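Local coordinates for VOC domain-containing protein (Streptococcus mutans, PDB 3L7T) that binds zinc and, as a member of the glyoxalase family of vicinal oxygen chelate proteins, may act as a lactoylglutathione lyase, at residues Val6-Leu11 against Glu53-Gly58; Leu102-Glu107 against Ala120-Pro125; Leu27-Ile32 against Leu45-Gly50. All coordinates share one frame; numbering follows the deposited sequence.

Contact 1: Val6-Leu11 against Glu53-Gly58; sequences VHHVAL and ELEIFG. With ZN (zinc ion), chain E.
His8 and Glu55 meet at a zinc ion, on neighbouring parallel strands of a βαβββ module of the vicinal oxygen chelate fold. His8 NE2 binds the metal at 2.4 Å. Glu55 OE1 binds it at the longer distance of 2.8 Å. His84 of the second subunit offers its NE2 to the same ion, so the site spans the dimer interface. The Glu55 carboxylate stacks on one face of the His8 ring, planes 21° apart. His8 CG stands between its backbone N and carbonyl carbon (chi1 69°), which puts the ring over the carboxylate. Glu55 OE2 lies over the ring centre, 3.3 Å above the plane. That oxygen also forms a salt bridge with Lys44.

On the side of the ring away from the zinc, His8 ND1 donates to His7 ND1 at 2.8 Å. The bond is nearly straight (174°) and lies in the plane of both rings. It probably fixes the ring's rotation, with NE2 turned to the zinc. Further out, five backbone hydrogen bonds tie the strands. Their register puts His8 beside Glu53 and Ala10 beside Glu55, all on the zinc-binding face. Here Phe57 CE2, at the ring edge, lies 3.9 Å from Ala10 CB.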
# COMPACT_ATOMS: atom_id res chain seq x y z
N VAL A 6 -9.45 5.70 -1.89
CA VAL A 6 -8.06 5.92 -1.55
C VAL A 6 -7.64 7.25 -2.16
O VAL A 6 -7.92 7.53 -3.33
CB VAL A 6 -7.17 4.77 -2.06
CG1 VAL A 6 -5.71 5.11 -1.87
CG2 VAL A 6 -7.50 3.53 -1.28
N HIS A 7 -6.95 8.05 -1.36
CA HIS A 7 -6.37 9.31 -1.83
C HIS A 7 -4.97 9.07 -2.39
O HIS A 7 -4.65 9.50 -3.50
CB HIS A 7 -6.29 10.29 -0.66
CG HIS A 7 -5.73 11.62 -1.07
ND1 HIS A 7 -4.40 11.92 -0.98
CD2 HIS A 7 -6.34 12.70 -1.60
CE1 HIS A 7 -4.19 13.13 -1.47
NE2 HIS A 7 -5.36 13.64 -1.83
N HIS A 8 -4.15 8.38 -1.60
CA HIS A 8 -2.79 8.03 -2.05
C HIS A 8 -2.24 6.84 -1.29
O HIS A 8 -2.76 6.45 -0.22
CB HIS A 8 -1.84 9.26 -1.94
CG HIS A 8 -1.53 9.67 -0.53
ND1 HIS A 8 -2.24 10.64 0.15
CD2 HIS A 8 -0.52 9.31 0.29
CE1 HIS A 8 -1.69 10.85 1.33
NE2 HIS A 8 -0.67 10.02 1.46
N VAL A 9 -1.21 6.22 -1.87
CA VAL A 9 -0.48 5.12 -1.25
C VAL A 9 0.96 5.58 -1.28
O VAL A 9 1.41 6.12 -2.30
CB VAL A 9 -0.56 3.86 -2.12
CG1 VAL A 9 0.00 2.67 -1.35
CG2 VAL A 9 -2.04 3.56 -2.45
N ALA A 10 1.64 5.43 -0.16
CA ALA A 10 3.04 5.89 -0.03
C ALA A 10 3.93 4.68 0.08
O ALA A 10 3.51 3.61 0.54
CB ALA A 10 3.18 6.75 1.20
N LEU A 11 5.16 4.83 -0.40
CA LEU A 11 6.12 3.74 -0.28
C LEU A 11 7.48 4.33 -0.12
O LEU A 11 7.70 5.52 -0.45
CB LEU A 11 6.05 2.83 -1.50
CG LEU A 11 6.36 3.39 -2.88
CD1 LEU A 11 7.80 3.05 -3.21
CD2 LEU A 11 5.44 2.77 -3.92
N GLU A 53 -2.92 9.03 -6.02
CA GLU A 53 -1.49 9.33 -6.16
C GLU A 53 -0.63 8.22 -5.54
O GLU A 53 -1.03 7.59 -4.58
CB GLU A 53 -1.17 10.68 -5.50
CG GLU A 53 -1.89 11.86 -6.15
CD GLU A 53 -1.40 13.21 -5.62
OE1 GLU A 53 -0.38 13.26 -4.90
OE2 GLU A 53 -2.06 14.22 -5.90
N LEU A 54 0.56 8.01 -6.08
CA LEU A 54 1.59 7.19 -5.41
C LEU A 54 2.64 8.14 -4.89
O LEU A 54 3.15 8.96 -5.66
CB LEU A 54 2.25 6.26 -6.43
CG LEU A 54 1.29 5.38 -7.21
CD1 LEU A 54 2.12 4.49 -8.19
CD2 LEU A 54 0.43 4.55 -6.30
N GLU A 55 2.93 8.09 -3.59
CA GLU A 55 3.92 8.99 -3.01
C GLU A 55 5.17 8.19 -2.77
O GLU A 55 5.18 7.31 -1.92
CB GLU A 55 3.45 9.51 -1.64
CG GLU A 55 2.29 10.47 -1.69
CD GLU A 55 2.05 11.12 -0.34
OE1 GLU A 55 2.52 10.56 0.69
OE2 GLU A 55 1.24 12.08 -0.32
N ILE A 56 6.23 8.48 -3.50
CA ILE A 56 7.48 7.76 -3.32
C ILE A 56 8.42 8.58 -2.42
O ILE A 56 8.73 9.74 -2.72
CB ILE A 56 8.14 7.49 -4.67
CG1 ILE A 56 7.17 6.84 -5.67
CG2 ILE A 56 9.41 6.66 -4.49
CD1 ILE A 56 6.66 5.52 -5.28
N PHE A 57 8.91 7.96 -1.35
CA PHE A 57 9.82 8.63 -0.43
C PHE A 57 11.16 7.95 -0.48
O PHE A 57 11.24 6.75 -0.31
CB PHE A 57 9.32 8.55 1.01
CG PHE A 57 8.12 9.41 1.29
CD1 PHE A 57 8.28 10.70 1.79
CD2 PHE A 57 6.84 8.89 1.15
CE1 PHE A 57 7.17 11.48 2.14
CE2 PHE A 57 5.72 9.65 1.53
CZ PHE A 57 5.90 10.96 2.00
N GLY A 58 12.23 8.71 -0.61
CA GLY A 58 13.54 8.06 -0.52
C GLY A 58 14.57 9.14 -0.51
O GLY A 58 14.24 10.33 -0.51
ZN ZN E . 1.12 10.33 3.08

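Contact 2: Leu102-Glu107 against Ala120-Pro125; sequences LGIRVE and AFFFDP
The CA atoms of Val106 and Phe122 are the nearest pair across the contact, and the run from Ile104 to Glu107 lies 133° from the direction of Ala120 to Phe123. One direct backbone hydrogen bond joins them, from Glu107 N to Phe121 O at 2.9 Å. Nearer Ile104 the chains stand further apart, and a water fills in. It donates to Arg105 O at 2.7 Å and accepts from Phe123 N at 2.8 Å. The loop follows helix 92-102, which ends in a Schellman motif at Gly103, in the second βαβββ module of the vicinal oxygen chelate fold.

On the inner side, Val106 sets its two methyl groups against different residues. CG1 touches Ala120 CB at 3.9 Å, and CG2 lies beside Phe122 CB at 4.1 Å. Phe122 CG stands between its own backbone N and carbonyl carbon (chi1 62°). This carries the ring away from the loop, towards Leu99, Leu130 and Leu132. Ile104 still reaches the ring obliquely, its CG2 4.0 Å from Phe122 CD1.

On the outer side, the extended Glu107 chain crosses Phe121 and Phe123. Its carboxylate meets the edge of the Phe123 ring, with Glu107 OE2 3.6 Å from Phe123 CE2 and the planes 65° apart. The Phe121 ring turns away and packs edge-to-face with His84 of the same chain, a zinc-binding position without metal in this chain. Arg96 of helix 92-102 bonds to both Val106 O and Glu107 O, tying the loop back to its helix.

The chemistry is two-sided. Apolar groups pack on the side facing helix 92-102. On the other, the negative carboxylate probably gains a little from the weakly positive C-H edge of Phe123, while the water satisfies the backbone where the chains part.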
# COMPACT_ATOMS: atom_id res chain seq x y z
N LEU A 102 11.61 -4.37 -21.35
CA LEU A 102 12.28 -3.25 -20.68
C LEU A 102 13.37 -3.74 -19.75
O LEU A 102 14.17 -2.95 -19.27
CB LEU A 102 11.27 -2.39 -19.90
CG LEU A 102 10.32 -1.53 -20.74
CD1 LEU A 102 9.11 -1.07 -19.93
CD2 LEU A 102 11.04 -0.33 -21.38
N GLY A 103 13.40 -5.04 -19.51
CA GLY A 103 14.39 -5.63 -18.65
C GLY A 103 13.89 -5.80 -17.23
O GLY A 103 14.68 -6.01 -16.31
N ILE A 104 12.56 -5.80 -17.07
CA ILE A 104 11.94 -6.08 -15.77
C ILE A 104 11.42 -7.53 -15.77
O ILE A 104 10.65 -7.90 -16.65
CB ILE A 104 10.74 -5.13 -15.51
CG1 ILE A 104 11.18 -3.66 -15.61
CG2 ILE A 104 10.07 -5.40 -14.17
CD1 ILE A 104 12.25 -3.28 -14.64
N ARG A 105 11.85 -8.33 -14.81
CA ARG A 105 11.42 -9.74 -14.77
C ARG A 105 9.98 -9.85 -14.30
O ARG A 105 9.61 -9.30 -13.26
CB ARG A 105 12.31 -10.57 -13.84
CG ARG A 105 11.97 -12.07 -13.84
CD ARG A 105 11.86 -12.63 -12.42
NE ARG A 105 13.17 -13.00 -11.88
CZ ARG A 105 13.52 -14.24 -11.53
NH1 ARG A 105 12.65 -15.24 -11.64
NH2 ARG A 105 14.74 -14.48 -11.05
N VAL A 106 9.16 -10.56 -15.07
CA VAL A 106 7.77 -10.77 -14.71
C VAL A 106 7.49 -12.26 -14.57
O VAL A 106 7.81 -13.05 -15.47
CB VAL A 106 6.84 -10.18 -15.75
CG1 VAL A 106 5.38 -10.16 -15.24
CG2 VAL A 106 7.31 -8.76 -16.10
N GLU A 107 6.97 -12.65 -13.41
CA GLU A 107 6.62 -14.06 -13.20
C GLU A 107 5.49 -14.52 -14.14
O GLU A 107 4.81 -13.70 -14.77
CB GLU A 107 6.29 -14.31 -11.72
CG GLU A 107 7.52 -14.05 -10.82
CD GLU A 107 7.28 -14.30 -9.33
OE1 GLU A 107 6.10 -14.41 -8.91
OE2 GLU A 107 8.28 -14.33 -8.56
N ALA A 120 -0.21 -11.04 -13.13
CA ALA A 120 1.20 -11.44 -13.09
C ALA A 120 1.93 -10.51 -12.12
O ALA A 120 1.63 -9.32 -12.08
CB ALA A 120 1.80 -11.35 -14.47
N PHE A 121 2.80 -11.07 -11.29
CA PHE A 121 3.68 -10.28 -10.43
C PHE A 121 5.01 -9.88 -11.05
O PHE A 121 5.68 -10.67 -11.75
CB PHE A 121 3.97 -11.00 -9.11
CG PHE A 121 2.83 -10.96 -8.13
CD1 PHE A 121 2.68 -9.89 -7.25
CD2 PHE A 121 1.93 -12.02 -8.07
CE1 PHE A 121 1.64 -9.86 -6.33
CE2 PHE A 121 0.88 -12.00 -7.16
CZ PHE A 121 0.73 -10.92 -6.30
N PHE A 122 5.43 -8.67 -10.73
CA PHE A 122 6.81 -8.22 -10.98
C PHE A 122 7.24 -7.47 -9.71
O PHE A 122 6.49 -7.45 -8.74
CB PHE A 122 6.87 -7.34 -12.24
CG PHE A 122 6.05 -6.08 -12.17
CD1 PHE A 122 6.68 -4.84 -12.12
CD2 PHE A 122 4.65 -6.12 -12.31
CE1 PHE A 122 5.95 -3.68 -12.20
CE2 PHE A 122 3.92 -4.97 -12.35
CZ PHE A 122 4.56 -3.73 -12.28
N PHE A 123 8.44 -6.90 -9.70
CA PHE A 123 8.98 -6.33 -8.47
C PHE A 123 9.68 -5.01 -8.72
O PHE A 123 10.25 -4.82 -9.77
CB PHE A 123 9.93 -7.32 -7.79
CG PHE A 123 9.28 -8.63 -7.47
CD1 PHE A 123 8.70 -8.84 -6.23
CD2 PHE A 123 9.16 -9.61 -8.44
CE1 PHE A 123 8.04 -10.02 -5.95
CE2 PHE A 123 8.46 -10.78 -8.18
CZ PHE A 123 7.92 -11.00 -6.93
N ASP A 124 9.64 -4.10 -7.74
CA ASP A 124 10.35 -2.86 -7.85
C ASP A 124 11.79 -3.11 -7.39
O ASP A 124 12.11 -4.24 -6.99
CB ASP A 124 9.62 -1.71 -7.11
CG ASP A 124 10.07 -1.48 -5.68
OD1 ASP A 124 10.70 -2.37 -5.02
OD2 ASP A 124 9.70 -0.37 -5.16
N PRO A 125 12.67 -2.13 -7.59
CA PRO A 125 14.09 -2.33 -7.27
C PRO A 125 14.36 -2.77 -5.84
O PRO A 125 15.44 -3.32 -5.57
CB PRO A 125 14.71 -0.94 -7.54
CG PRO A 125 13.81 -0.35 -8.59
CD PRO A 125 12.43 -0.82 -8.22
O HOH W 1 10.61 -7.91 -11.19

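Contact 3: Leu27-Ile32 against Leu45-Gly50; sequences LGFEVI and LDLKCG
Phe29 CG lies anti to its carbonyl carbon (chi1 -73°) and Cys49 SG anti to its backbone N (chi1 -175°), and these torsions bring ring and sulfur together. They meet at the mouth of the β-hairpin formed by strands 30-37 and 42-49, within a βαβββ module of the vicinal oxygen chelate fold. This is a sulfur-aromatic contact at the ring edge, with Cys49 SG 3.8 Å from Phe29 CE1. Lys48 O also lies near the ring plane at this edge, 3.4 Å from Phe29 CD1. Behind the ring, Phe29 CB packs on Leu47 CD1.

Two backbone hydrogen bonds join the strands. Lys48 N donates to Glu30 O at 2.9 Å, and Ile32 N donates to Asp46 O at 2.7 Å. A water accepts from Glu30 N and donates to Lys48 O, bridging the chains where the hairpin opens.

Val31 and Leu47 share the face turned to helix 16-26. There Val31 CG2 rests 3.9 Å from Leu47 CD2, and Val31 CG1 crosses the end of Leu45. Ile32 CD1 lies 3.8 Å from Lys48 CB. The Asp46 carboxylate is held by salt bridges to Lys44 and Arg33. Glu30 and Lys48 run side by side, but their charged ends stay apart. Lys48 bends at its last torsion, and its NZ reaches Gly50 O at 3.2 Å from above the carbonyl plane.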
# COMPACT_ATOMS: atom_id res chain seq x y z
N LEU A 27 7.97 2.41 -15.91
CA LEU A 27 6.55 2.13 -15.76
C LEU A 27 5.71 3.25 -16.34
O LEU A 27 4.55 3.04 -16.68
CB LEU A 27 6.18 1.86 -14.30
CG LEU A 27 6.87 0.68 -13.61
CD1 LEU A 27 6.18 0.34 -12.30
CD2 LEU A 27 6.97 -0.53 -14.54
N GLY A 28 6.35 4.38 -16.59
CA GLY A 28 5.69 5.51 -17.27
C GLY A 28 4.69 6.33 -16.46
O GLY A 28 3.86 7.06 -17.03
N PHE A 29 4.76 6.27 -15.13
CA PHE A 29 3.88 7.13 -14.32
C PHE A 29 4.17 8.64 -14.53
O PHE A 29 5.31 9.07 -14.50
CB PHE A 29 4.02 6.79 -12.85
CG PHE A 29 3.37 5.50 -12.46
CD1 PHE A 29 2.00 5.36 -12.50
CD2 PHE A 29 4.13 4.42 -12.06
CE1 PHE A 29 1.41 4.15 -12.21
CE2 PHE A 29 3.54 3.19 -11.79
CZ PHE A 29 2.17 3.07 -11.83
N GLU A 30 3.12 9.44 -14.68
CA GLU A 30 3.26 10.89 -14.73
C GLU A 30 3.71 11.47 -13.38
O GLU A 30 3.08 11.22 -12.37
CB GLU A 30 1.90 11.48 -15.14
CG GLU A 30 1.87 12.97 -15.45
CD GLU A 30 0.45 13.54 -15.44
OE1 GLU A 30 -0.50 12.82 -15.81
OE2 GLU A 30 0.29 14.70 -15.01
N VAL A 31 4.71 12.36 -13.39
CA VAL A 31 5.09 13.10 -12.19
C VAL A 31 4.14 14.27 -11.94
O VAL A 31 3.95 15.14 -12.80
CB VAL A 31 6.53 13.64 -12.33
CG1 VAL A 31 6.89 14.48 -11.13
CG2 VAL A 31 7.52 12.47 -12.48
N ILE A 32 3.53 14.28 -10.76
CA ILE A 32 2.72 15.42 -10.35
C ILE A 32 3.58 16.50 -9.72
O ILE A 32 3.47 17.67 -10.09
CB ILE A 32 1.60 15.01 -9.38
CG1 ILE A 32 0.70 13.93 -9.99
CG2 ILE A 32 0.79 16.24 -8.96
CD1 ILE A 32 -0.15 13.17 -8.97
N LEU A 45 8.29 12.14 -4.07
CA LEU A 45 7.96 12.13 -5.48
C LEU A 45 6.50 11.69 -5.58
O LEU A 45 6.17 10.55 -5.22
CB LEU A 45 8.86 11.13 -6.19
CG LEU A 45 8.50 10.85 -7.66
CD1 LEU A 45 8.56 12.08 -8.59
CD2 LEU A 45 9.37 9.74 -8.19
N ASP A 46 5.65 12.56 -6.11
CA ASP A 46 4.21 12.27 -6.20
C ASP A 46 3.83 11.93 -7.63
O ASP A 46 4.02 12.73 -8.55
CB ASP A 46 3.41 13.48 -5.73
CG ASP A 46 3.72 13.86 -4.27
OD1 ASP A 46 4.00 12.96 -3.44
OD2 ASP A 46 3.64 15.07 -3.95
N LEU A 47 3.30 10.71 -7.81
CA LEU A 47 3.00 10.18 -9.15
C LEU A 47 1.50 10.00 -9.37
O LEU A 47 0.78 9.61 -8.46
CB LEU A 47 3.67 8.82 -9.31
CG LEU A 47 5.19 8.84 -9.12
CD1 LEU A 47 5.80 7.51 -9.55
CD2 LEU A 47 5.87 9.99 -9.94
N LYS A 48 1.04 10.21 -10.59
CA LYS A 48 -0.37 10.00 -10.86
C LYS A 48 -0.68 8.58 -11.29
O LYS A 48 -0.08 8.07 -12.25
CB LYS A 48 -0.84 10.97 -11.94
CG LYS A 48 -2.33 10.86 -12.20
CD LYS A 48 -2.86 12.09 -12.97
CE LYS A 48 -4.39 12.11 -12.93
NZ LYS A 48 -4.89 10.99 -13.78
N CYS A 49 -1.70 7.98 -10.68
CA CYS A 49 -2.21 6.69 -11.16
C CYS A 49 -3.74 6.70 -11.20
O CYS A 49 -4.38 6.45 -10.19
CB CYS A 49 -1.70 5.53 -10.31
SG CYS A 49 -2.21 3.90 -10.98
N GLY A 50 -4.31 7.15 -12.33
CA GLY A 50 -5.73 7.48 -12.37
C GLY A 50 -6.09 8.43 -11.24
O GLY A 50 -5.44 9.46 -11.07
O HOH W 2 0.59 8.33 -14.77

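Overall arrangement
Contacts 1 and 3 belong to one four-stranded sheet. Strand 52-58 of contact 1 is hydrogen-bonded directly to strand 42-49 of contact 3. Contact 2 sets a loop against strand 118-123 of the other sheet, with its centre about 18 Å from that of contact 3 and about 20 Å from that of contact 1. Contact 1 is buried and built of regular parallel pairing, with a metal site on one face. The other two are partly buried, and in both a water bridges the backbones. Contacts 1 and 3 touch the second subunit; the segments of contact 2 do not. Contacts 2 and 3 meet where Phe122 packs against Leu27, joining the two halves of the chain.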